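Local coordinates for uncharacterized protein VP1736 (Vibrio parahaemolyticus, PDB 3LXQ), which is of unknown function but carries a sulfatase-family domain belonging to the alkaline phosphatase clan of alpha/beta folds, at residues T69-T73 against N442-S446; A151-L155 against D187-F192. All coordinates share one frame; numbering follows the deposited sequence.

Overall arrangement
Starting from the N-terminal side, the chain leaves helix 50-61 and enters the loop that holds 69-73, the first half of contact 1. Its partner, 442-446, comes only after helix 422-441, near the end of the model, so contact 1 closes a loop of 368 residues and joins the loop after helix 50-61 to the tail that follows helix 422-441. Contact 2 closes a much shorter loop, of 31 residues, wholly within that span: it ties the connection between helices 133-141 and 165-171 to the start of helix 189-195, both within the sulfatase-family part of the chain. Contact 1 and contact 2 do not touch: the centres of contacts 1 and 2 are about 20 Å apart, and the nearest atoms of contacts 1 and 2 about 7 Å apart.

Contact 1: T69-T73 against N442-S446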
loop_
_atom_site.group_PDB
_atom_site.type_symbol
_atom_site.label_atom_id
_atom_site.label_comp_id
_atom_site.label_asym_id
_atom_site.label_seq_id
_atom_site.Cartn_x
_atom_site.Cartn_y
_atom_site.Cartn_z
ATOM N N THR A 69 18.059 -20.037 5.261
ATOM C CA THR A 69 18.053 -21.424 4.783
ATOM C C THR A 69 16.798 -21.711 3.969
ATOM O O THR A 69 16.867 -22.396 2.949
ATOM C CB THR A 69 18.110 -22.453 5.933
ATOM O OG1 THR A 69 16.961 -22.297 6.778
ATOM C CG2 THR A 69 19.395 -22.305 6.750
ATOM N N LEU A 70 15.656 -21.200 4.437
ATOM C CA LEU A 70 14.395 -21.356 3.726
ATOM C C LEU A 70 14.347 -20.338 2.582
ATOM O O LEU A 70 14.386 -20.729 1.408
ATOM C CB LEU A 70 13.208 -21.214 4.684
ATOM N N LEU A 71 14.284 -19.049 2.939
ATOM C CA LEU A 71 14.410 -17.915 2.003
ATOM C C LEU A 71 15.355 -16.851 2.584
ATOM O O LEU A 71 15.346 -16.626 3.793
ATOM C CB LEU A 71 13.052 -17.269 1.727
ATOM C CG LEU A 71 11.886 -18.027 1.078
ATOM C CD1 LEU A 71 10.608 -17.222 1.284
ATOM C CD2 LEU A 71 12.119 -18.306 -0.404
ATOM N N PRO A 72 16.165 -16.189 1.728
ATOM C CA PRO A 72 17.211 -15.237 2.144
ATOM C C PRO A 72 16.806 -14.060 3.048
ATOM O O PRO A 72 17.661 -13.560 3.805
ATOM C CB PRO A 72 17.748 -14.685 0.817
ATOM C CG PRO A 72 16.882 -15.244 -0.240
ATOM C CD PRO A 72 16.263 -16.479 0.290
ATOM N N THR A 73 15.558 -13.601 2.968
ATOM C CA THR A 73 15.102 -12.541 3.866
ATOM C C THR A 73 13.994 -13.005 4.817
ATOM O O THR A 73 13.343 -12.182 5.463
ATOM C CB THR A 73 14.682 -11.220 3.123
ATOM O OG1 THR A 73 13.525 -11.453 2.319
ATOM C CG2 THR A 73 15.807 -10.682 2.262
ATOM N N ASN A 442 13.134 -16.848 -6.985
ATOM C CA ASN A 442 12.052 -17.407 -6.164
ATOM C C ASN A 442 12.308 -17.237 -4.677
ATOM O O ASN A 442 12.090 -18.156 -3.878
ATOM C CB ASN A 442 11.794 -18.879 -6.509
ATOM C CG ASN A 442 11.651 -19.102 -7.994
ATOM O OD1 ASN A 442 12.553 -19.635 -8.636
ATOM N ND2 ASN A 442 10.528 -18.658 -8.556
ATOM N N TRP A 443 12.744 -16.032 -4.314
ATOM C CA TRP A 443 13.085 -15.731 -2.930
ATOM C C TRP A 443 11.888 -15.240 -2.141
ATOM O O TRP A 443 12.009 -14.927 -0.957
ATOM C CB TRP A 443 14.218 -14.705 -2.844
ATOM C CG TRP A 443 15.568 -15.220 -3.281
ATOM C CD1 TRP A 443 15.969 -16.534 -3.392
ATOM C CD2 TRP A 443 16.707 -14.423 -3.632
ATOM N NE1 TRP A 443 17.283 -16.591 -3.806
ATOM C CE2 TRP A 443 17.761 -15.312 -3.953
ATOM C CE3 TRP A 443 16.943 -13.042 -3.699
ATOM C CZ2 TRP A 443 19.024 -14.861 -4.346
ATOM C CZ3 TRP A 443 18.199 -12.596 -4.096
ATOM C CH2 TRP A 443 19.221 -13.503 -4.419
ATOM N N TYR A 444 10.726 -15.216 -2.779
ATOM C CA TYR A 444 9.577 -14.588 -2.164
ATOM C C TYR A 444 8.326 -15.469 -2.217
ATOM O O TYR A 444 7.212 -14.978 -2.411
ATOM C CB TYR A 444 9.354 -13.196 -2.781
ATOM C CG TYR A 444 8.899 -12.145 -1.795
ATOM C CD1 TYR A 444 9.813 -11.488 -0.959
ATOM C CD2 TYR A 444 7.557 -11.785 -1.707
ATOM C CE1 TYR A 444 9.388 -10.506 -0.057
ATOM C CE2 TYR A 444 7.124 -10.813 -0.821
ATOM C CZ TYR A 444 8.040 -10.172 -0.002
ATOM O OH TYR A 444 7.579 -9.217 0.878
ATOM N N SER A 445 8.529 -16.768 -2.004
ATOM C CA SER A 445 7.457 -17.745 -2.027
ATOM C C SER A 445 6.681 -17.755 -0.714
ATOM O O SER A 445 7.119 -17.176 0.278
ATOM C CB SER A 445 8.050 -19.125 -2.245
ATOM O OG SER A 445 8.571 -19.613 -1.024
ATOM N N SER A 446 5.537 -18.437 -0.713
ATOM C CA SER A 446 4.770 -18.653 0.517
ATOM C C SER A 446 5.137 -19.907 1.295
ATOM O O SER A 446 4.410 -20.279 2.224
ATOM C CB SER A 446 3.248 -18.606 0.272
ATOM O OG SER A 446 2.876 -19.088 -1.003
HETATM O O HOH W 1 14.071 -13.690 0.539
#
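P72 lies over one face of the W443 indole, and this CH-pi contact is the one ring contact between the two loops. CG of P72 sits 3.4 Å from the centroid of the five-membered ring of W443, 15° off the ring normal, the two side chains crossing at about a right angle. The W443 ring reaches this place because its CG stands anti to the carbonyl carbon (chi1 -70°).

L71 makes van der Waals contact with polar atoms, its methyls lying against backbone carbonyl oxygens. CD2 of L71 lies 3.4 Å from W443 O and also close to N442 O, while CD1 of L71 is 3.6 Å from S445 O; OG of S445 flanks both methyls.

Polar contact between the loops runs through one water, which accepts from T73 N at 2.8 Å and donates to W443 O at 2.8 Å, joining two backbones that make no direct hydrogen bond.

N442, the first residue past helix 422-441, has positive phi and completes a Schellman motif, and the chain then turns into this contact. W443 also packs against N50, M53 and L54 of helix 50-61 and against K437 and A438 of helix 422-441, while L71 touches P361, next to strand 358-360.

Contact 2: A151-L155 against D187-F192; sequences AVVKL and DNMKTF
V153 wedges against F192 where a type I beta turn, A151 to K154, packs on the first turn of helix 189-195 within the sulfatase-family domain. The turn is closed by K154 N donating to A151 O at 3.0 Å, and it presents the V153 backbone and side chain to the helix start. CA of V153 rests over one face of the F192 ring in a CH-pi contact, 4.0 Å from the centroid and 21° off the normal, displaced toward the rim.

The isopropyl group of V153 is the bump that fills the hollow beside the ring. Its CG1, anti to the backbone N (chi1 -180°), enters the angle between D187 O, 3.5 Å away, and CB of F192, with the backbone of selenomethionine M189 behind it. The other methyl, CG2, borders the CD2 and CE2 side of the ring. V152 meets the far end of the same phenyl: its CG2 lies 3.8 Å from F192 CZ, and its carbonyl oxygen approaches CE1 obliquely. F192 is thus lodged across two successive residues of the turn. V134 of helix 133-141 touches both V153 and D187, and I137 of that helix meets M189, so the same helix borders this packing.

At the more open margin the K154 side chain runs out, extended beyond CG, and slants across D187, with CE of K154 3.7 Å from D187 CA. The salt bridge at its end draws the turn and the residue just before the N-cap, N188, together beside V153. It is made by K154 NZ to D187 OD1 at 2.8 Å, the ammonium nitrogen reaching the oxygen from above the carboxylate, 51° out of its plane.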
loop_
_atom_site.group_PDB
_atom_site.type_symbol
_atom_site.label_atom_id
_atom_site.label_comp_id
_atom_site.label_asym_id
_atom_site.label_seq_id
_atom_site.Cartn_x
_atom_site.Cartn_y
_atom_site.Cartn_z
ATOM N N ALA A 151 4.640 -4.808 -11.515
ATOM C CA ALA A 151 4.309 -5.499 -10.261
ATOM C C ALA A 151 4.007 -6.993 -10.484
ATOM O O ALA A 151 3.536 -7.391 -11.556
ATOM C CB ALA A 151 3.131 -4.822 -9.610
ATOM N N VAL A 152 4.255 -7.802 -9.453
ATOM C CA VAL A 152 4.086 -9.255 -9.511
ATOM C C VAL A 152 2.636 -9.699 -9.723
ATOM O O VAL A 152 2.384 -10.875 -9.985
ATOM C CB VAL A 152 4.648 -9.984 -8.246
ATOM C CG1 VAL A 152 6.077 -9.563 -7.943
ATOM C CG2 VAL A 152 3.727 -9.800 -7.047
ATOM N N VAL A 153 1.689 -8.770 -9.615
ATOM C CA VAL A 153 0.285 -9.086 -9.939
ATOM C C VAL A 153 0.191 -9.526 -11.400
ATOM O O VAL A 153 -0.675 -10.336 -11.764
ATOM C CB VAL A 153 -0.659 -7.885 -9.696
ATOM C CG1 VAL A 153 -2.114 -8.249 -10.032
ATOM C CG2 VAL A 153 -0.532 -7.376 -8.258
ATOM N N LYS A 154 1.109 -9.010 -12.217
ATOM C CA LYS A 154 1.115 -9.266 -13.658
ATOM C C LYS A 154 2.280 -10.134 -14.137
ATOM O O LYS A 154 2.431 -10.355 -15.338
ATOM C CB LYS A 154 1.094 -7.940 -14.438
ATOM C CG LYS A 154 -0.216 -7.198 -14.331
ATOM C CD LYS A 154 -0.213 -5.911 -15.125
ATOM C CE LYS A 154 -1.631 -5.395 -15.266
ATOM N NZ LYS A 154 -1.672 -4.043 -15.885
ATOM N N LEU A 155 3.106 -10.632 -13.221
ATOM C CA LEU A 155 4.241 -11.447 -13.651
ATOM C C LEU A 155 3.886 -12.928 -13.569
ATOM O O LEU A 155 3.129 -13.332 -12.695
ATOM C CB LEU A 155 5.505 -11.093 -12.865
ATOM C CG LEU A 155 6.010 -9.658 -13.050
ATOM C CD1 LEU A 155 7.236 -9.421 -12.197
ATOM C CD2 LEU A 155 6.325 -9.337 -14.518
ATOM N N ASP A 187 -6.603 -5.827 -14.835
ATOM C CA ASP A 187 -5.218 -5.821 -14.329
ATOM C C ASP A 187 -4.774 -7.177 -13.752
ATOM O O ASP A 187 -3.881 -7.234 -12.899
ATOM C CB ASP A 187 -5.023 -4.731 -13.264
ATOM C CG ASP A 187 -4.614 -3.383 -13.848
ATOM O OD1 ASP A 187 -4.179 -3.306 -15.023
ATOM O OD2 ASP A 187 -4.722 -2.384 -13.107
ATOM N N ASN A 188 -5.409 -8.260 -14.189
ATOM C CA ASN A 188 -5.019 -9.612 -13.763
ATOM C C ASN A 188 -5.230 -9.892 -12.253
ATOM O O ASN A 188 -4.701 -10.865 -11.709
ATOM C CB ASN A 188 -3.556 -9.866 -14.175
ATOM C CG ASN A 188 -3.195 -11.333 -14.197
ATOM O OD1 ASN A 188 -2.132 -11.723 -13.716
ATOM N ND2 ASN A 188 -4.086 -12.159 -14.741
HETATM N N MSE A 189 -6.008 -9.046 -11.582
HETATM C CA MSE A 189 -6.159 -9.141 -10.127
HETATM C C MSE A 189 -6.760 -10.470 -9.675
HETATM O O MSE A 189 -6.165 -11.167 -8.850
HETATM C CB MSE A 189 -6.966 -7.969 -9.582
HETATM C CG MSE A 189 -6.268 -6.636 -9.763
HETATM SE SE MSE A 189 -7.340 -5.143 -9.126
HETATM C CE MSE A 189 -8.982 -5.485 -10.156
ATOM N N LYS A 190 -7.914 -10.833 -10.237
ATOM C CA LYS A 190 -8.624 -12.048 -9.830
ATOM C C LYS A 190 -7.728 -13.280 -9.869
ATOM O O LYS A 190 -7.753 -14.095 -8.957
ATOM C CB LYS A 190 -9.859 -12.293 -10.706
ATOM C CG LYS A 190 -10.824 -13.300 -10.104
ATOM C CD LYS A 190 -11.474 -14.161 -11.144
ATOM C CE LYS A 190 -12.978 -14.010 -11.086
ATOM N NZ LYS A 190 -13.368 -12.671 -11.628
ATOM N N THR A 191 -6.959 -13.408 -10.945
ATOM C CA THR A 191 -6.062 -14.541 -11.144
ATOM C C THR A 191 -4.931 -14.534 -10.121
ATOM O O THR A 191 -4.635 -15.553 -9.507
ATOM C CB THR A 191 -5.511 -14.572 -12.597
ATOM O OG1 THR A 191 -6.608 -14.718 -13.508
ATOM C CG2 THR A 191 -4.541 -15.736 -12.810
ATOM N N PHE A 192 -4.310 -13.378 -9.924
ATOM C CA PHE A 192 -3.291 -13.260 -8.889
ATOM C C PHE A 192 -3.847 -13.514 -7.489
ATOM O O PHE A 192 -3.170 -14.125 -6.666
ATOM C CB PHE A 192 -2.627 -11.891 -8.932
ATOM C CG PHE A 192 -1.558 -11.701 -7.884
ATOM C CD1 PHE A 192 -0.291 -12.249 -8.054
ATOM C CD2 PHE A 192 -1.814 -10.953 -6.737
ATOM C CE1 PHE A 192 0.709 -12.046 -7.106
ATOM C CE2 PHE A 192 -0.809 -10.744 -5.788
ATOM C CZ PHE A 192 0.451 -11.299 -5.970
#